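Local coordinates for protein toll-like receptor 13 (PDB 4Z0C) that recognises bacterial 23S rRNA as an innate immune receptor and signals through MYD88 and TRAF6 to activate NF-kappa-B and inflammation, at residues Q96-F102 with H120-F126; V216-L222 with V237-L243. All coordinates share one frame; numbering follows the deposited sequence.

Contact 1 (Q96-F102 with H120-F126). With NAG (2-acetamido-2-deoxy-beta-D-glucopyranose), chain L.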
ATOM      1  N   GLN A  96      11.094  14.027 -41.729  1.00 42.41           N
ATOM      2  CA  GLN A  96      10.211  13.624 -42.842  1.00 50.97           C
ATOM      3  C   GLN A  96      10.937  13.084 -44.061  1.00 52.19           C
ATOM      4  O   GLN A  96      10.390  12.283 -44.808  1.00 60.55           O
ATOM      5  CB  GLN A  96       9.295  14.770 -43.278  1.00 56.93           C
ATOM      6  CG  GLN A  96       8.294  15.206 -42.224  1.00 63.55           C
ATOM      7  CD  GLN A  96       7.502  16.419 -42.657  1.00 67.33           C
ATOM      8  OE1 GLN A  96       6.817  16.394 -43.685  1.00 69.14           O
ATOM      9  NE2 GLN A  96       7.557  17.477 -41.858  1.00 67.09           N
ATOM     10  N   SER A  97      12.158  13.538 -44.283  1.00 52.47           N
ATOM     11  CA  SER A  97      12.967  12.994 -45.360  1.00 48.18           C
ATOM     12  C   SER A  97      14.389  12.953 -44.857  1.00 49.15           C
ATOM     13  O   SER A  97      14.768  13.755 -44.010  1.00 55.26           O
ATOM     14  CB  SER A  97      12.850  13.845 -46.624  1.00 44.27           C
ATOM     15  OG  SER A  97      12.960  15.225 -46.327  1.00 48.96           O
ATOM     16  N   VAL A  98      15.174  12.015 -45.366  1.00 45.63           N
ATOM     17  CA  VAL A  98      16.551  11.881 -44.918  1.00 39.62           C
ATOM     18  C   VAL A  98      17.532  12.312 -46.010  1.00 45.26           C
ATOM     19  O   VAL A  98      17.550  11.768 -47.109  1.00 39.62           O
ATOM     20  CB  VAL A  98      16.838  10.447 -44.445  1.00 38.03           C
ATOM     21  CG1 VAL A  98      18.236  10.343 -43.895  1.00 40.12           C
ATOM     22  CG2 VAL A  98      15.835  10.051 -43.369  1.00 38.05           C
ATOM     23  N   ASN A  99      18.340  13.312 -45.685  1.00 50.22           N
ATOM     24  CA  ASN A  99      19.278  13.882 -46.630  1.00 46.77           C
ATOM     25  C   ASN A  99      20.685  13.360 -46.366  1.00 49.54           C
ATOM     26  O   ASN A  99      20.872  12.450 -45.562  1.00 56.82           O
ATOM     27  CB  ASN A  99      19.234  15.401 -46.528  1.00 44.04           C
ATOM     28  CG  ASN A  99      17.821  15.947 -46.657  1.00 48.94           C
ATOM     29  OD1 ASN A  99      17.008  15.419 -47.419  1.00 49.20           O
ATOM     30  ND2 ASN A  99      17.514  16.989 -45.883  1.00 51.24           N
ATOM     31  N   ASN A 100      21.666  13.927 -47.053  1.00 44.92           N
ATOM     32  CA  ASN A 100      23.045  13.462 -46.973  1.00 53.41           C
ATOM     33  C   ASN A 100      23.807  14.040 -45.772  1.00 51.05           C
ATOM     34  O   ASN A 100      24.848  14.679 -45.930  1.00 49.96           O
ATOM     35  CB  ASN A 100      23.724  13.830 -48.278  1.00 63.49           C
ATOM     36  CG  ASN A 100      22.978  13.275 -49.473  1.00 76.13           C
ATOM     37  OD1 ASN A 100      22.901  12.063 -49.659  1.00 81.54           O
ATOM     38  ND2 ASN A 100      22.362  14.159 -50.254  1.00 79.28           N
ATOM     39  N   SER A 101      23.275  13.816 -44.570  1.00 47.36           N
ATOM     40  CA  SER A 101      23.834  14.370 -43.335  1.00 37.11           C
ATOM     41  C   SER A 101      24.855  13.507 -42.571  1.00 32.73           C
ATOM     42  O   SER A 101      25.340  13.910 -41.521  1.00 37.97           O
ATOM     43  CB  SER A 101      22.678  14.715 -42.397  1.00 45.35           C
ATOM     44  OG  SER A 101      21.580  15.264 -43.111  1.00 51.53           O
ATOM     45  N   PHE A 102      25.234  12.368 -43.129  1.00 37.57           N
ATOM     46  CA  PHE A 102      26.022  11.359 -42.409  1.00 38.46           C
ATOM     47  C   PHE A 102      27.534  11.252 -42.624  1.00 47.87           C
ATOM     48  O   PHE A 102      28.128  10.238 -42.251  1.00 47.54           O
ATOM     49  CB  PHE A 102      25.353   9.996 -42.604  1.00 37.65           C
ATOM     50  CG  PHE A 102      23.906  10.006 -42.232  1.00 42.62           C
ATOM     51  CD1 PHE A 102      23.524   9.963 -40.894  1.00 37.84           C
ATOM     52  CD2 PHE A 102      22.932  10.179 -43.200  1.00 39.19           C
ATOM     53  CE1 PHE A 102      22.192  10.002 -40.541  1.00 39.74           C
ATOM     54  CE2 PHE A 102      21.599  10.226 -42.847  1.00 44.72           C
ATOM     55  CZ  PHE A 102      21.229  10.138 -41.513  1.00 40.52           C
ATOM     56  N   HIS A 120      11.010   9.535 -47.665  1.00 49.27           N
ATOM     57  CA  HIS A 120      12.090   9.287 -48.629  1.00 44.20           C
ATOM     58  C   HIS A 120      13.482   9.402 -48.032  1.00 38.77           C
ATOM     59  O   HIS A 120      13.722  10.165 -47.093  1.00 40.33           O
ATOM     60  CB  HIS A 120      11.993  10.246 -49.819  1.00 52.63           C
ATOM     61  CG  HIS A 120      10.771  10.052 -50.658  1.00 74.70           C
ATOM     62  ND1 HIS A 120       9.598  10.743 -50.442  1.00 84.78           N
ATOM     63  CD2 HIS A 120      10.541   9.251 -51.727  1.00 83.87           C
ATOM     64  CE1 HIS A 120       8.698  10.372 -51.334  1.00 86.72           C
ATOM     65  NE2 HIS A 120       9.246   9.467 -52.127  1.00 87.05           N
ATOM     66  N   ILE A 121      14.415   8.665 -48.619  1.00 35.25           N
ATOM     67  CA  ILE A 121      15.811   8.748 -48.221  1.00 36.82           C
ATOM     68  C   ILE A 121      16.616   8.997 -49.481  1.00 41.76           C
ATOM     69  O   ILE A 121      16.473   8.268 -50.467  1.00 43.84           O
ATOM     70  CB  ILE A 121      16.303   7.441 -47.591  1.00 32.82           C
ATOM     71  CG1 ILE A 121      15.450   7.064 -46.371  1.00 37.74           C
ATOM     72  CG2 ILE A 121      17.770   7.568 -47.213  1.00 22.32           C
ATOM     73  CD1 ILE A 121      15.985   5.873 -45.600  1.00 33.10           C
ATOM     74  N   HIS A 122      17.451  10.030 -49.462  1.00 44.17           N
ATOM     75  CA  HIS A 122      18.239  10.356 -50.635  1.00 51.15           C
ATOM     76  C   HIS A 122      19.149   9.188 -50.990  1.00 54.83           C
ATOM     77  O   HIS A 122      19.694   8.520 -50.102  1.00 53.43           O
ATOM     78  CB  HIS A 122      19.067  11.628 -50.444  1.00 58.89           C
ATOM     79  CG  HIS A 122      19.752  12.072 -51.699  1.00 60.06           C
ATOM     80  ND1 HIS A 122      21.005  11.633 -52.059  1.00 63.35           N
ATOM     81  CD2 HIS A 122      19.336  12.888 -52.699  1.00 56.90           C
ATOM     82  CE1 HIS A 122      21.342  12.172 -53.219  1.00 64.78           C
ATOM     83  NE2 HIS A 122      20.343  12.934 -53.628  1.00 62.45           N
ATOM     84  N   LYS A 123      19.274   8.944 -52.293  1.00 53.80           N
ATOM     85  CA  LYS A 123      20.071   7.852 -52.837  1.00 54.47           C
ATOM     86  C   LYS A 123      21.448   7.713 -52.190  1.00 44.89           C
ATOM     87  O   LYS A 123      21.938   6.601 -51.990  1.00 49.48           O
ATOM     88  CB  LYS A 123      20.258   8.074 -54.338  1.00 60.53           C
ATOM     89  CG  LYS A 123      20.673   6.836 -55.104  1.00 65.98           C
ATOM     90  CD  LYS A 123      20.756   7.117 -56.607  1.00 67.08           C
ATOM     91  CE  LYS A 123      21.417   8.458 -56.886  1.00 66.95           C
ATOM     92  NZ  LYS A 123      22.862   8.303 -57.233  1.00 67.72           N
ATOM     93  N   ASP A 124      22.067   8.841 -51.865  1.00 32.43           N
ATOM     94  CA  ASP A 124      23.438   8.837 -51.352  1.00 38.38           C
ATOM     95  C   ASP A 124      23.539   9.156 -49.872  1.00 47.94           C
ATOM     96  O   ASP A 124      24.632   9.451 -49.377  1.00 51.01           O
ATOM     97  CB  ASP A 124      24.306   9.825 -52.123  1.00 42.06           C
ATOM     98  CG  ASP A 124      24.385   9.499 -53.593  1.00 55.79           C
ATOM     99  OD1 ASP A 124      24.723   8.339 -53.924  1.00 57.46           O
ATOM    100  OD2 ASP A 124      24.099  10.399 -54.413  1.00 61.87           O
ATOM    101  N   ALA A 125      22.409   9.117 -49.167  1.00 44.96           N
ATOM    102  CA  ALA A 125      22.416   9.475 -47.753  1.00 38.99           C
ATOM    103  C   ALA A 125      23.376   8.594 -46.951  1.00 36.13           C
ATOM    104  O   ALA A 125      24.120   9.096 -46.131  1.00 37.60           O
ATOM    105  CB  ALA A 125      21.027   9.431 -47.186  1.00 36.67           C
ATOM    106  N   PHE A 126      23.404   7.296 -47.244  1.00 36.85           N
ATOM    107  CA  PHE A 126      24.133   6.327 -46.412  1.00 38.32           C
ATOM    108  C   PHE A 126      25.542   5.938 -46.888  1.00 47.07           C
ATOM    109  O   PHE A 126      26.179   5.067 -46.286  1.00 47.53           O
ATOM    110  CB  PHE A 126      23.270   5.062 -46.210  1.00 26.74           C
ATOM    111  CG  PHE A 126      21.963   5.329 -45.539  1.00 32.83           C
ATOM    112  CD1 PHE A 126      21.866   6.290 -44.534  1.00 37.66           C
ATOM    113  CD2 PHE A 126      20.821   4.642 -45.914  1.00 43.69           C
ATOM    114  CE1 PHE A 126      20.657   6.540 -43.904  1.00 37.31           C
ATOM    115  CE2 PHE A 126      19.603   4.892 -45.289  1.00 39.16           C
ATOM    116  CZ  PHE A 126      19.526   5.842 -44.286  1.00 38.04           C
TER
HETATM  117  C1  NAG L 904      16.115  17.332 -45.976  1.00 55.48           C
HETATM  118  C2  NAG L 904      15.669  17.779 -44.578  1.00 56.97           C
HETATM  119  C3  NAG L 904      14.284  18.421 -44.562  1.00 55.33           C
HETATM  120  C4  NAG L 904      14.076  19.393 -45.721  1.00 60.12           C
HETATM  121  C5  NAG L 904      14.591  18.808 -47.035  1.00 63.70           C
HETATM  122  C6  NAG L 904      14.506  19.813 -48.187  1.00 64.86           C
HETATM  123  C7  NAG L 904      16.465  16.633 -42.584  1.00 51.93           C
HETATM  124  C8  NAG L 904      16.013  15.760 -41.452  1.00 59.47           C
HETATM  125  N2  NAG L 904      15.684  16.660 -43.658  1.00 52.05           N
HETATM  126  O3  NAG L 904      14.124  19.108 -43.341  1.00 46.62           O
HETATM  127  O4  NAG L 904      12.694  19.661 -45.838  1.00 64.38           O
HETATM  128  O5  NAG L 904      15.932  18.387 -46.894  1.00 60.14           O
HETATM  129  O6  NAG L 904      15.557  20.755 -48.111  1.00 63.65           O
HETATM  130  O7  NAG L 904      17.508  17.273 -42.486  1.00 47.44           O
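The backbone of V98 is held at both its polar atoms by the next repeat. Its N donates to H120 O at 2.9 Å, and its O accepts from H122 N at 2.9 Å. V98 and I121 thus pair as a parallel bridge. Their side chains lie on the same face, with V98 CB 4.1 Å from I121 CG2. These are equivalent stretches of two successive leucine-rich repeats, LRR 3 and LRR 4, stacked as coils of the ectodomain solenoid. Past the bridge, H122 to A125 form a type I turn. A125 CB sits 3.4 Å from N99 O. With CG anti to the backbone N (chi1 -173°), the H122 ring swings over toward N100. It turns one face to the N100 amide, the two planes 84° apart. Its ND1 accepts from D124 N, which is tilted out of the ring plane. F102 brings its ring edge to A125 O, with CD2 3.3 Å away. The F102 and F126 side chains run side by side, their rings oblique at 51°. N99 carries a glycan: ND2 is bonded to NAG C1, and NAG N2 donates to S97 O at 3.1 Å.

Contact 2 (V216-L222 with V237-L243); sequences VIQNVYL and VIKLENL
I217 meets I238 through a single backbone bridge. I217 N donates to V237 O at 2.9 Å, and I217 O accepts from K239 N at 3.0 Å. With CG1 anti to the backbone N (chi1 180°), I238 also places CG1 3.6 Å from I217 O.

The tight part of the contact is apolar and continues from I238 along V220, L222 and L243. V220 splits its two methyls between partners. CG2 meets I238 CD1, the side chains crossing at about a right angle, while V220 CG1 reaches L243 CD1 at 3.7 Å. The same L243 methyl touches L222 CD1. V220 CB also rests against the carbonyl oxygen of N242.

The solvent side is looser and carries V216, Q218 and K239. V216 CG2 lies 3.8 Å from the backbone N of K239. The extended K239 chain crosses Q218 at a slant, so that aliphatic parts touch, Q218 CG 3.7 Å from K239 CD. N242 ties this side down from a short 3-10 segment, 240-242. N242 ND2 donates to Q218 O at 2.8 Å, approaching from the side with a C=O...N angle of 116°.

The two segments belong to consecutive leucine-rich repeats, LRR 8 and LRR 9. Strand 220-221 pairs with 194-195 of the preceding repeat, and L194 touches I238. Beyond the contact, L243 packs on L274 of helix 268-275, and V237 touches H263.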
ATOM      1  N   VAL A 216      -5.958 -10.632 -49.414  1.00 68.59           N
ATOM      2  CA  VAL A 216      -5.253 -11.911 -49.420  1.00 68.24           C
ATOM      3  C   VAL A 216      -4.086 -11.932 -50.423  1.00 68.55           C
ATOM      4  O   VAL A 216      -4.227 -11.520 -51.574  1.00 65.68           O
ATOM      5  CB  VAL A 216      -6.218 -13.092 -49.676  1.00 62.03           C
ATOM      6  CG1 VAL A 216      -7.024 -12.855 -50.937  1.00 64.76           C
ATOM      7  CG2 VAL A 216      -5.454 -14.412 -49.740  1.00 57.39           C
ATOM      8  N   ILE A 217      -2.933 -12.403 -49.957  1.00 66.81           N
ATOM      9  CA  ILE A 217      -1.724 -12.467 -50.765  1.00 59.29           C
ATOM     10  C   ILE A 217      -1.607 -13.818 -51.446  1.00 59.16           C
ATOM     11  O   ILE A 217      -1.554 -14.852 -50.777  1.00 55.85           O
ATOM     12  CB  ILE A 217      -0.461 -12.255 -49.902  1.00 47.81           C
ATOM     13  CG1 ILE A 217      -0.432 -10.835 -49.330  1.00 47.18           C
ATOM     14  CG2 ILE A 217       0.777 -12.507 -50.728  1.00 45.70           C
ATOM     15  CD1 ILE A 217       0.731 -10.568 -48.364  1.00 40.99           C
ATOM     16  N   GLN A 218      -1.560 -13.792 -52.778  1.00 66.70           N
ATOM     17  CA  GLN A 218      -1.469 -14.993 -53.613  1.00 67.87           C
ATOM     18  C   GLN A 218      -0.142 -15.057 -54.354  1.00 67.52           C
ATOM     19  O   GLN A 218       0.380 -16.131 -54.655  1.00 72.82           O
ATOM     20  CB  GLN A 218      -2.586 -14.979 -54.650  1.00 61.28           C
ATOM     21  CG  GLN A 218      -3.895 -15.534 -54.181  1.00 68.32           C
ATOM     22  CD  GLN A 218      -5.040 -15.114 -55.082  1.00 77.14           C
ATOM     23  OE1 GLN A 218      -5.493 -13.967 -55.034  1.00 78.47           O
ATOM     24  NE2 GLN A 218      -5.489 -16.032 -55.940  1.00 72.91           N
ATOM     25  N   ASN A 219       0.378 -13.878 -54.659  1.00 60.72           N
ATOM     26  CA  ASN A 219       1.600 -13.710 -55.425  1.00 53.83           C
ATOM     27  C   ASN A 219       2.836 -13.911 -54.545  1.00 57.86           C
ATOM     28  O   ASN A 219       3.369 -12.950 -53.997  1.00 60.21           O
ATOM     29  CB  ASN A 219       1.596 -12.293 -55.991  1.00 57.43           C
ATOM     30  CG  ASN A 219       2.111 -12.218 -57.400  1.00 66.68           C
ATOM     31  OD1 ASN A 219       2.832 -13.102 -57.866  1.00 72.65           O
ATOM     32  ND2 ASN A 219       1.745 -11.150 -58.096  1.00 69.85           N
ATOM     33  N   VAL A 220       3.304 -15.148 -54.412  1.00 52.00           N
ATOM     34  CA  VAL A 220       4.393 -15.445 -53.485  1.00 43.25           C
ATOM     35  C   VAL A 220       5.563 -16.122 -54.177  1.00 43.89           C
ATOM     36  O   VAL A 220       5.386 -17.119 -54.871  1.00 52.97           O
ATOM     37  CB  VAL A 220       3.932 -16.393 -52.368  1.00 56.56           C
ATOM     38  CG1 VAL A 220       5.067 -16.615 -51.380  1.00 59.79           C
ATOM     39  CG2 VAL A 220       2.702 -15.842 -51.660  1.00 60.41           C
ATOM     40  N   TYR A 221       6.766 -15.597 -53.990  1.00 42.98           N
ATOM     41  CA  TYR A 221       7.933 -16.210 -54.601  1.00 45.16           C
ATOM     42  C   TYR A 221       9.164 -16.032 -53.737  1.00 43.97           C
ATOM     43  O   TYR A 221       9.678 -14.918 -53.599  1.00 35.21           O
ATOM     44  CB  TYR A 221       8.193 -15.616 -55.990  1.00 46.77           C
ATOM     45  CG  TYR A 221       9.285 -16.331 -56.762  1.00 52.41           C
ATOM     46  CD1 TYR A 221       8.998 -17.470 -57.515  1.00 51.31           C
ATOM     47  CD2 TYR A 221      10.601 -15.868 -56.743  1.00 56.88           C
ATOM     48  CE1 TYR A 221       9.990 -18.132 -58.224  1.00 49.32           C
ATOM     49  CE2 TYR A 221      11.603 -16.523 -57.456  1.00 53.62           C
ATOM     50  CZ  TYR A 221      11.288 -17.655 -58.196  1.00 51.33           C
ATOM     51  OH  TYR A 221      12.272 -18.313 -58.901  1.00 50.21           O
ATOM     52  N   LEU A 222       9.671 -17.147 -53.215  1.00 49.57           N
ATOM     53  CA  LEU A 222      10.726 -17.101 -52.204  1.00 50.35           C
ATOM     54  C   LEU A 222      11.985 -17.916 -52.554  1.00 54.77           C
ATOM     55  O   LEU A 222      12.868 -18.066 -51.707  1.00 50.54           O
ATOM     56  CB  LEU A 222      10.168 -17.564 -50.848  1.00 47.00           C
ATOM     57  CG  LEU A 222       8.932 -16.860 -50.258  1.00 44.76           C
ATOM     58  CD1 LEU A 222       8.527 -17.534 -48.960  1.00 40.78           C
ATOM     59  CD2 LEU A 222       9.154 -15.363 -50.041  1.00 39.54           C
ATOM     60  N   VAL A 237      -2.884 -12.579 -44.101  1.00 40.66           N
ATOM     61  CA  VAL A 237      -3.800 -13.415 -44.856  1.00 45.59           C
ATOM     62  C   VAL A 237      -3.127 -13.863 -46.149  1.00 42.61           C
ATOM     63  O   VAL A 237      -3.026 -13.102 -47.108  1.00 46.90           O
ATOM     64  CB  VAL A 237      -5.109 -12.682 -45.176  1.00 53.60           C
ATOM     65  CG1 VAL A 237      -6.248 -13.698 -45.328  1.00 54.66           C
ATOM     66  CG2 VAL A 237      -5.444 -11.714 -44.065  1.00 46.96           C
ATOM     67  N   ILE A 238      -2.689 -15.115 -46.175  1.00 38.56           N
ATOM     68  CA  ILE A 238      -1.936 -15.629 -47.304  1.00 43.35           C
ATOM     69  C   ILE A 238      -2.520 -16.949 -47.809  1.00 51.12           C
ATOM     70  O   ILE A 238      -2.799 -17.856 -47.029  1.00 56.48           O
ATOM     71  CB  ILE A 238      -0.462 -15.829 -46.915  1.00 46.85           C
ATOM     72  CG1 ILE A 238       0.340 -16.375 -48.088  1.00 40.62           C
ATOM     73  CG2 ILE A 238      -0.333 -16.759 -45.711  1.00 49.69           C
ATOM     74  CD1 ILE A 238       1.806 -16.437 -47.796  1.00 41.77           C
ATOM     75  N   LYS A 239      -2.747 -17.038 -49.111  1.00 52.29           N
ATOM     76  CA  LYS A 239      -3.212 -18.287 -49.702  1.00 56.23           C
ATOM     77  C   LYS A 239      -2.081 -19.312 -49.614  1.00 52.75           C
ATOM     78  O   LYS A 239      -1.179 -19.317 -50.448  1.00 49.79           O
ATOM     79  CB  LYS A 239      -3.636 -18.059 -51.159  1.00 62.25           C
ATOM     80  CG  LYS A 239      -4.132 -19.305 -51.880  1.00 68.50           C
ATOM     81  CD  LYS A 239      -4.735 -18.972 -53.242  1.00 72.80           C
ATOM     82  CE  LYS A 239      -4.872 -20.218 -54.118  1.00 71.32           C
ATOM     83  NZ  LYS A 239      -5.368 -19.888 -55.483  1.00 67.65           N
ATOM     84  N   LEU A 240      -2.133 -20.181 -48.610  1.00 53.90           N
ATOM     85  CA  LEU A 240      -1.017 -21.083 -48.317  1.00 53.59           C
ATOM     86  C   LEU A 240      -0.657 -22.095 -49.418  1.00 61.99           C
ATOM     87  O   LEU A 240       0.457 -22.626 -49.423  1.00 62.76           O
ATOM     88  CB  LEU A 240      -1.234 -21.807 -46.983  1.00 55.53           C
ATOM     89  CG  LEU A 240      -0.801 -20.992 -45.753  1.00 63.29           C
ATOM     90  CD1 LEU A 240      -1.994 -20.365 -45.033  1.00 66.28           C
ATOM     91  CD2 LEU A 240       0.045 -21.816 -44.801  1.00 64.45           C
ATOM     92  N   GLU A 241      -1.578 -22.359 -50.347  1.00 66.24           N
ATOM     93  CA  GLU A 241      -1.283 -23.227 -51.492  1.00 64.98           C
ATOM     94  C   GLU A 241      -0.166 -22.651 -52.372  1.00 69.18           C
ATOM     95  O   GLU A 241       0.609 -23.398 -52.976  1.00 70.45           O
ATOM     96  CB  GLU A 241      -2.532 -23.450 -52.341  1.00 67.42           C
ATOM     97  CG  GLU A 241      -3.590 -24.317 -51.682  1.00 78.05           C
ATOM     98  CD  GLU A 241      -4.541 -23.518 -50.813  1.00 90.53           C
ATOM     99  OE1 GLU A 241      -4.479 -22.272 -50.868  1.00 96.08           O
ATOM    100  OE2 GLU A 241      -5.354 -24.131 -50.083  1.00 92.01           O
ATOM    101  N   ASN A 242      -0.082 -21.323 -52.429  1.00 66.77           N
ATOM    102  CA  ASN A 242       0.903 -20.641 -53.261  1.00 59.10           C
ATOM    103  C   ASN A 242       2.252 -20.504 -52.587  1.00 64.60           C
ATOM    104  O   ASN A 242       3.167 -19.867 -53.105  1.00 69.65           O
ATOM    105  CB  ASN A 242       0.374 -19.281 -53.693  1.00 58.84           C
ATOM    106  CG  ASN A 242      -0.829 -19.399 -54.598  1.00 65.91           C
ATOM    107  OD1 ASN A 242      -1.269 -20.503 -54.908  1.00 68.43           O
ATOM    108  ND2 ASN A 242      -1.377 -18.266 -55.013  1.00 70.46           N
ATOM    109  N   LEU A 243       2.368 -21.108 -51.415  1.00 69.75           N
ATOM    110  CA  LEU A 243       3.649 -21.244 -50.755  1.00 59.82           C
ATOM    111  C   LEU A 243       4.195 -22.543 -51.312  1.00 50.31           C
ATOM    112  O   LEU A 243       3.443 -23.457 -51.630  1.00 56.78           O
ATOM    113  CB  LEU A 243       3.453 -21.342 -49.244  1.00 56.23           C
ATOM    114  CG  LEU A 243       4.251 -20.503 -48.238  1.00 58.80           C
ATOM    115  CD1 LEU A 243       4.753 -19.177 -48.793  1.00 54.08           C
ATOM    116  CD2 LEU A 243       3.375 -20.262 -47.018  1.00 60.66           C
TER

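Overall arrangement
Both contacts join neighbouring coils of the leucine-rich-repeat solenoid of the receptor ectodomain. Contact 1 links LRR 3 to LRR 4 and contact 2 links LRR 8 to LRR 9. They come in series along the chain, contact 1 first. Their centres are about 34 Å apart and their nearest atoms about 22 Å. Each follows the short repeat strands, such as 87-89 and 110-112 or 206-208 and 230-232, that line up in parallel along the solenoid. Helix 145-152 packs beside contact 1 and helix 268-275 beside contact 2. Neither contact reaches the bound RNA, nearest atoms about 16 and 24 Å away. Each is a local joint; the curved solenoid is built coil on coil.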